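Local coordinates for benzoate transport porin BenP (Acinetobacter baumannii AB307-0294, PDB 5DL8), which probably acts as an outer-membrane porin, a beta-barrel channel that lets small solutes across the bacterial outer membrane, at residues Leu30-Ile35 with Trp50-Ser55; Thr97-Asn102 with Ser145-Thr150. All coordinates share one frame; numbering follows the deposited sequence.

Contact 1. Residues Leu30-Ile35 with Trp50-Ser55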
loop_
_atom_site.group_PDB
_atom_site.type_symbol
_atom_site.label_atom_id
_atom_site.label_comp_id
_atom_site.label_asym_id
_atom_site.label_seq_id
_atom_site.Cartn_x
_atom_site.Cartn_y
_atom_site.Cartn_z
ATOM N N LEU A 30 4.214 -18.590 -2.586
ATOM C CA LEU A 30 4.436 -19.069 -1.254
ATOM C C LEU A 30 5.092 -17.951 -0.447
ATOM O O LEU A 30 6.001 -17.226 -0.880
ATOM C CB LEU A 30 5.339 -20.349 -1.188
ATOM C CG LEU A 30 4.909 -21.578 -1.991
ATOM C CD1 LEU A 30 6.038 -22.578 -2.122
ATOM C CD2 LEU A 30 3.740 -22.270 -1.383
ATOM N N LYS A 31 4.588 -17.854 0.766
ATOM C CA LYS A 31 5.117 -16.964 1.770
ATOM C C LYS A 31 5.155 -17.620 3.205
ATOM O O LYS A 31 4.094 -17.887 3.843
ATOM C CB LYS A 31 4.212 -15.718 1.833
ATOM C CG LYS A 31 4.919 -14.576 2.614
ATOM C CD LYS A 31 4.113 -13.272 2.696
ATOM C CE LYS A 31 4.300 -12.442 1.412
ATOM N NZ LYS A 31 3.379 -11.202 1.474
ATOM N N ASN A 32 6.337 -17.684 3.743
ATOM C CA ASN A 32 6.606 -18.050 5.115
ATOM C C ASN A 32 6.923 -16.730 5.764
ATOM O O ASN A 32 7.963 -16.139 5.464
ATOM C CB ASN A 32 7.839 -18.949 5.207
ATOM C CG ASN A 32 8.079 -19.575 6.639
ATOM O OD1 ASN A 32 8.583 -18.952 7.583
ATOM N ND2 ASN A 32 7.777 -20.853 6.746
ATOM N N ALA A 33 6.085 -16.318 6.710
ATOM C CA ALA A 33 6.156 -14.958 7.285
ATOM C C ALA A 33 6.255 -15.018 8.782
ATOM O O ALA A 33 5.353 -15.555 9.435
ATOM C CB ALA A 33 4.875 -14.138 6.914
ATOM N N TYR A 34 7.300 -14.418 9.336
ATOM C CA TYR A 34 7.423 -14.192 10.767
ATOM C C TYR A 34 7.400 -12.680 11.059
ATOM O O TYR A 34 8.260 -11.899 10.552
ATOM C CB TYR A 34 8.708 -14.813 11.268
ATOM C CG TYR A 34 9.089 -14.462 12.669
ATOM C CD1 TYR A 34 8.483 -15.034 13.729
ATOM C CD2 TYR A 34 10.140 -13.556 12.903
ATOM C CE1 TYR A 34 8.841 -14.660 15.048
ATOM C CE2 TYR A 34 10.562 -13.249 14.155
ATOM C CZ TYR A 34 9.864 -13.764 15.213
ATOM O OH TYR A 34 10.244 -13.362 16.411
ATOM N N ILE A 35 6.401 -12.263 11.859
ATOM C CA ILE A 35 6.323 -10.883 12.254
ATOM C C ILE A 35 6.268 -10.834 13.760
ATOM O O ILE A 35 5.463 -11.549 14.385
ATOM C CB ILE A 35 5.109 -10.225 11.585
ATOM C CG1 ILE A 35 5.394 -10.014 10.072
ATOM C CG2 ILE A 35 4.733 -8.904 12.316
ATOM C CD1 ILE A 35 4.255 -10.508 9.209
ATOM N N TRP A 50 3.712 -16.306 13.025
ATOM C CA TRP A 50 4.473 -17.098 12.110
ATOM C C TRP A 50 3.390 -17.787 11.352
ATOM O O TRP A 50 2.522 -18.496 11.954
ATOM C CB TRP A 50 5.372 -18.194 12.844
ATOM C CG TRP A 50 6.347 -18.864 11.925
ATOM C CD1 TRP A 50 6.976 -18.280 10.834
ATOM C CD2 TRP A 50 6.748 -20.222 11.938
ATOM N NE1 TRP A 50 7.751 -19.188 10.208
ATOM C CE2 TRP A 50 7.631 -20.394 10.857
ATOM C CE3 TRP A 50 6.453 -21.313 12.767
ATOM C CZ2 TRP A 50 8.252 -21.594 10.579
ATOM C CZ3 TRP A 50 7.026 -22.571 12.481
ATOM C CH2 TRP A 50 7.928 -22.692 11.361
ATOM N N SER A 51 3.472 -17.640 10.034
ATOM C CA SER A 51 2.498 -18.269 9.136
ATOM C C SER A 51 3.108 -18.740 7.832
ATOM O O SER A 51 4.154 -18.175 7.420
ATOM C CB SER A 51 1.291 -17.345 8.905
ATOM O OG SER A 51 1.662 -16.103 8.379
ATOM N N GLN A 52 2.456 -19.755 7.233
ATOM C CA GLN A 52 2.784 -20.237 5.873
ATOM C C GLN A 52 1.568 -20.087 4.992
ATOM O O GLN A 52 0.469 -20.469 5.437
ATOM C CB GLN A 52 3.205 -21.706 5.857
ATOM C CG GLN A 52 3.504 -22.274 4.506
ATOM C CD GLN A 52 4.767 -21.614 3.911
ATOM O OE1 GLN A 52 5.820 -21.539 4.561
ATOM N NE2 GLN A 52 4.660 -21.119 2.702
ATOM N N ALA A 53 1.781 -19.517 3.778
ATOM C CA ALA A 53 0.706 -19.247 2.825
ATOM C C ALA A 53 1.044 -19.816 1.451
ATOM O O ALA A 53 2.224 -20.006 1.120
ATOM C CB ALA A 53 0.458 -17.734 2.693
ATOM N N ALA A 54 -0.012 -20.145 0.704
ATOM C CA ALA A 54 0.034 -20.516 -0.708
ATOM C C ALA A 54 -1.112 -19.737 -1.429
ATOM O O ALA A 54 -2.186 -19.590 -0.875
ATOM C CB ALA A 54 -0.130 -21.997 -0.936
ATOM N N SER A 55 -0.792 -19.228 -2.627
ATOM C CA SER A 55 -1.698 -18.401 -3.389
ATOM C C SER A 55 -1.573 -18.596 -4.870
ATOM O O SER A 55 -0.498 -18.927 -5.369
ATOM C CB SER A 55 -1.442 -16.924 -3.121
ATOM O OG SER A 55 -1.574 -16.598 -1.760
HETATM O O HOH W 1 2.751 -14.282 10.089
#
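Three side chains, Trp-50, Asn-32 and Gln-52, lean against one another across this antiparallel strand pair and join in a short chain of hydrogen bonds. Asn-32 sits in the middle: chi1 (-171°) puts CG anti to the backbone N, and chi2 turns OD1 toward Trp-50 and ND2 toward Gln-52. OD1 takes the indole N-H of Trp-50 at 2.8 Å from NE1. The oxygen lies at the edge of the indole, near its plane, while the N-H comes from above the carbonyl plane of the amide, the two flat groups being turned 62° apart. ND2 donates a hydrogen bond to Gln-52 OE1 at 3.0 Å, nearly along the C=O axis; these two side chains cross at about a right angle. Gln-52 is folded at chi2 (67°), which brings its other end back to its own strand, where NE2 donates to Ala-53 O at 3.1 Å. That carbonyl already takes Lys-31 N, so two donors share it, and both ends of the Gln-52 amide are held. On the same face Tyr-34 CB lies 3.9 Å from Trp-50 CD1, and Leu-30 CD2 meets Ala-54 CB.

Beneath them, Lys-31 with Ala-53 and Ala-33 with Ser-51 are the hydrogen-bonded pairs, the straightest bond being Ala-33 N to Ser-51 O at 2.8 Å. A water bridges Ala-33 O and Ser-51 OG. On the face of Lys-31, Ala-33, Ser-51 and Ala-53, Ser-51 OG also bonds Gln-147 and Lys-31 NZ reaches its carbonyl, with loop residues Gln-147 and Leu-148 packed over it.

The pair belongs to the hairpin of strands 25-39 and 47-65 in the porin barrel. Strand 394-406 flanks 25-39, bonding Leu-30, Asn-32 and Tyr-34 through the backbone where first and last strands close the barrel, while strand 72-87 continues the wall beyond 47-65.

Contact 2. Residues Thr97-Asn102 with Ser145-Thr150; sequences TVLPFN and SRQLLT
A water is the best-held polar atom between these two loop segments, gripped at three points. It donates a hydrogen bond to Val-98 O at 2.7 Å, accepts the backbone N-H of Gln-147 at 2.9 Å, and reaches Leu-148 O at a longer 3.3 Å. More acceptors surround it than it has protons, so the carbonyls may have to share them.

Around the water the direct contact is mostly apolar. Val-98 has CG1 anti to its backbone N (chi1 -173°), and this methyl presses on CB of Gln-147 at 3.5 Å and touches Arg-146 CB at 3.9 Å. Its other branch, CG2, meets the CD methylene of Arg-146 at 4.1 Å, the two side chains crossing at about a right angle. Leu-99 adds a looser touch, CD2 to Gln-147 CG. The Gln-147 amide then leads away, bent at chi2 (45°), and its NE2 bonds Ser-51 on the barrel wall.

Arg-146 is bent at chi2 as well (-53°). Its NH1 donates to Ser-145 OG at 2.9 Å, close to the guanidinium plane, and that hydroxyl is tied to Asp-143. Thr-97 OG1 only approaches Arg-146 NH2, at 3.9 Å without a hydrogen bond. NH2 stands near the like-charged Arg-178, which also bonds Thr-97 O.

Segment 145-150 belongs to the long loop between strands 132-133 and 151-153, folded against the barrel's inner side, consistent with the constriction loop of OprD porins. Water and methyl packing thus join the loops without a direct polar bond, and the close guanidiniums would probably raise the local positive potential, which Asp-143 may partly offset.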
loop_
_atom_site.group_PDB
_atom_site.type_symbol
_atom_site.label_atom_id
_atom_site.label_comp_id
_atom_site.label_asym_id
_atom_site.label_seq_id
_atom_site.Cartn_x
_atom_site.Cartn_y
_atom_site.Cartn_z
ATOM N N THR A 97 -2.511 -7.757 13.496
ATOM C CA THR A 97 -2.688 -7.027 12.222
ATOM C C THR A 97 -2.213 -7.720 11.004
ATOM O O THR A 97 -2.118 -7.027 9.919
ATOM C CB THR A 97 -2.099 -5.528 12.165
ATOM O OG1 THR A 97 -0.722 -5.631 11.861
ATOM C CG2 THR A 97 -2.303 -4.702 13.530
ATOM N N VAL A 98 -1.979 -9.049 11.132
ATOM C CA VAL A 98 -1.503 -9.896 10.044
ATOM C C VAL A 98 -2.549 -10.866 9.639
ATOM O O VAL A 98 -2.809 -11.087 8.416
ATOM C CB VAL A 98 -0.207 -10.704 10.418
ATOM C CG1 VAL A 98 0.317 -11.434 9.187
ATOM C CG2 VAL A 98 0.864 -9.719 10.889
ATOM N N LEU A 99 -3.086 -11.525 10.671
ATOM C CA LEU A 99 -4.075 -12.570 10.502
ATOM C C LEU A 99 -5.315 -12.092 11.202
ATOM O O LEU A 99 -5.233 -11.240 12.057
ATOM C CB LEU A 99 -3.658 -13.957 11.143
ATOM C CG LEU A 99 -2.210 -14.442 10.891
ATOM C CD1 LEU A 99 -1.841 -15.669 11.830
ATOM C CD2 LEU A 99 -1.884 -14.770 9.427
ATOM N N PRO A 100 -6.473 -12.653 10.859
ATOM C CA PRO A 100 -7.660 -12.195 11.571
ATOM C C PRO A 100 -7.501 -12.441 13.074
ATOM O O PRO A 100 -6.694 -13.379 13.478
ATOM C CB PRO A 100 -8.774 -13.133 11.046
ATOM C CG PRO A 100 -8.267 -13.643 9.746
ATOM C CD PRO A 100 -6.777 -13.642 9.834
ATOM N N PHE A 101 -8.319 -11.743 13.834
ATOM C CA PHE A 101 -8.363 -11.900 15.229
ATOM C C PHE A 101 -9.800 -11.943 15.694
ATOM O O PHE A 101 -10.611 -11.086 15.366
ATOM C CB PHE A 101 -7.615 -10.765 15.902
ATOM C CG PHE A 101 -7.628 -10.817 17.441
ATOM C CD1 PHE A 101 -6.852 -11.783 18.118
ATOM C CD2 PHE A 101 -8.333 -9.829 18.205
ATOM C CE1 PHE A 101 -6.838 -11.812 19.518
ATOM C CE2 PHE A 101 -8.310 -9.865 19.613
ATOM C CZ PHE A 101 -7.549 -10.843 20.259
ATOM N N ASN A 102 -10.171 -12.968 16.405
ATOM C CA ASN A 102 -11.562 -12.966 16.920
ATOM C C ASN A 102 -11.526 -12.201 18.275
ATOM O O ASN A 102 -10.913 -12.669 19.307
ATOM C CB ASN A 102 -12.035 -14.403 17.020
ATOM C CG ASN A 102 -13.505 -14.537 17.504
ATOM O OD1 ASN A 102 -14.110 -13.615 17.957
ATOM N ND2 ASN A 102 -14.007 -15.749 17.454
ATOM N N SER A 145 2.447 -5.953 2.781
ATOM C CA SER A 145 3.465 -5.736 3.872
ATOM C C SER A 145 3.491 -6.935 4.946
ATOM O O SER A 145 4.477 -7.128 5.822
ATOM C CB SER A 145 3.155 -4.370 4.578
ATOM O OG SER A 145 1.881 -4.428 5.271
ATOM N N ARG A 146 2.453 -7.763 4.887
ATOM C CA ARG A 146 2.318 -8.747 5.982
ATOM C C ARG A 146 2.213 -10.189 5.416
ATOM O O ARG A 146 3.199 -10.651 4.842
ATOM C CB ARG A 146 1.144 -8.339 6.884
ATOM C CG ARG A 146 1.239 -6.989 7.597
ATOM C CD ARG A 146 2.496 -6.864 8.369
ATOM N NE ARG A 146 2.413 -5.840 9.412
ATOM C CZ ARG A 146 2.415 -4.489 9.232
ATOM N NH1 ARG A 146 2.454 -3.901 8.016
ATOM N NH2 ARG A 146 2.302 -3.727 10.317
ATOM N N GLN A 147 1.031 -10.821 5.491
ATOM C CA GLN A 147 0.855 -12.129 4.965
ATOM C C GLN A 147 -0.020 -12.098 3.725
ATOM O O GLN A 147 0.500 -11.779 2.622
ATOM C CB GLN A 147 0.374 -13.095 6.071
ATOM C CG GLN A 147 0.149 -14.532 5.682
ATOM C CD GLN A 147 1.250 -15.128 4.822
ATOM O OE1 GLN A 147 1.303 -14.872 3.616
ATOM N NE2 GLN A 147 2.093 -15.988 5.410
ATOM N N LEU A 148 -1.313 -12.346 3.829
ATOM C CA LEU A 148 -2.186 -12.229 2.585
ATOM C C LEU A 148 -2.385 -10.708 2.176
ATOM O O LEU A 148 -2.048 -9.796 2.978
ATOM C CB LEU A 148 -3.467 -13.029 2.728
ATOM C CG LEU A 148 -3.294 -14.516 3.155
ATOM C CD1 LEU A 148 -4.628 -15.262 3.095
ATOM C CD2 LEU A 148 -2.252 -15.150 2.207
ATOM N N LEU A 149 -2.846 -10.475 0.953
ATOM C CA LEU A 149 -2.884 -9.131 0.295
ATOM C C LEU A 149 -4.331 -8.562 0.241
ATOM O O LEU A 149 -5.364 -9.257 0.010
ATOM C CB LEU A 149 -2.444 -9.279 -1.121
ATOM C CG LEU A 149 -0.968 -9.302 -1.535
ATOM C CD1 LEU A 149 -0.061 -9.966 -0.570
ATOM C CD2 LEU A 149 -0.739 -9.836 -2.942
ATOM N N THR A 150 -4.419 -7.287 0.539
ATOM C CA THR A 150 -5.670 -6.495 0.440
ATOM C C THR A 150 -6.130 -6.447 -1.023
ATOM O O THR A 150 -5.329 -6.307 -1.944
ATOM C CB THR A 150 -5.408 -5.086 1.018
ATOM O OG1 THR A 150 -4.851 -5.284 2.314
ATOM C CG2 THR A 150 -6.680 -4.128 1.129
HETATM O O HOH W 2 -1.638 -10.091 6.216
#

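In the fold
Contact 1 is barrel wall, partly buried, its centre about 18 Å from the centre of the chain; contact 2 is buried, lies nearer that centre at about 13 Å, and joins loops. The first is stitched by regular backbone bonds plus a side-chain hydrogen-bond chain from indole to amides, whereas the second depends on a water and the packing of Val-98 on the aliphatic parts of Arg-146 and Gln-147. Their centres are about 10 Å apart and they meet directly at Gln-147: its NE2 lies 3.0 Å from Ser-51 OG, and its carbonyl O lies 3.2 Å from Lys-31 NZ, both probable hydrogen bonds. Segment 145-150 is therefore tied to both strands of the first hairpin.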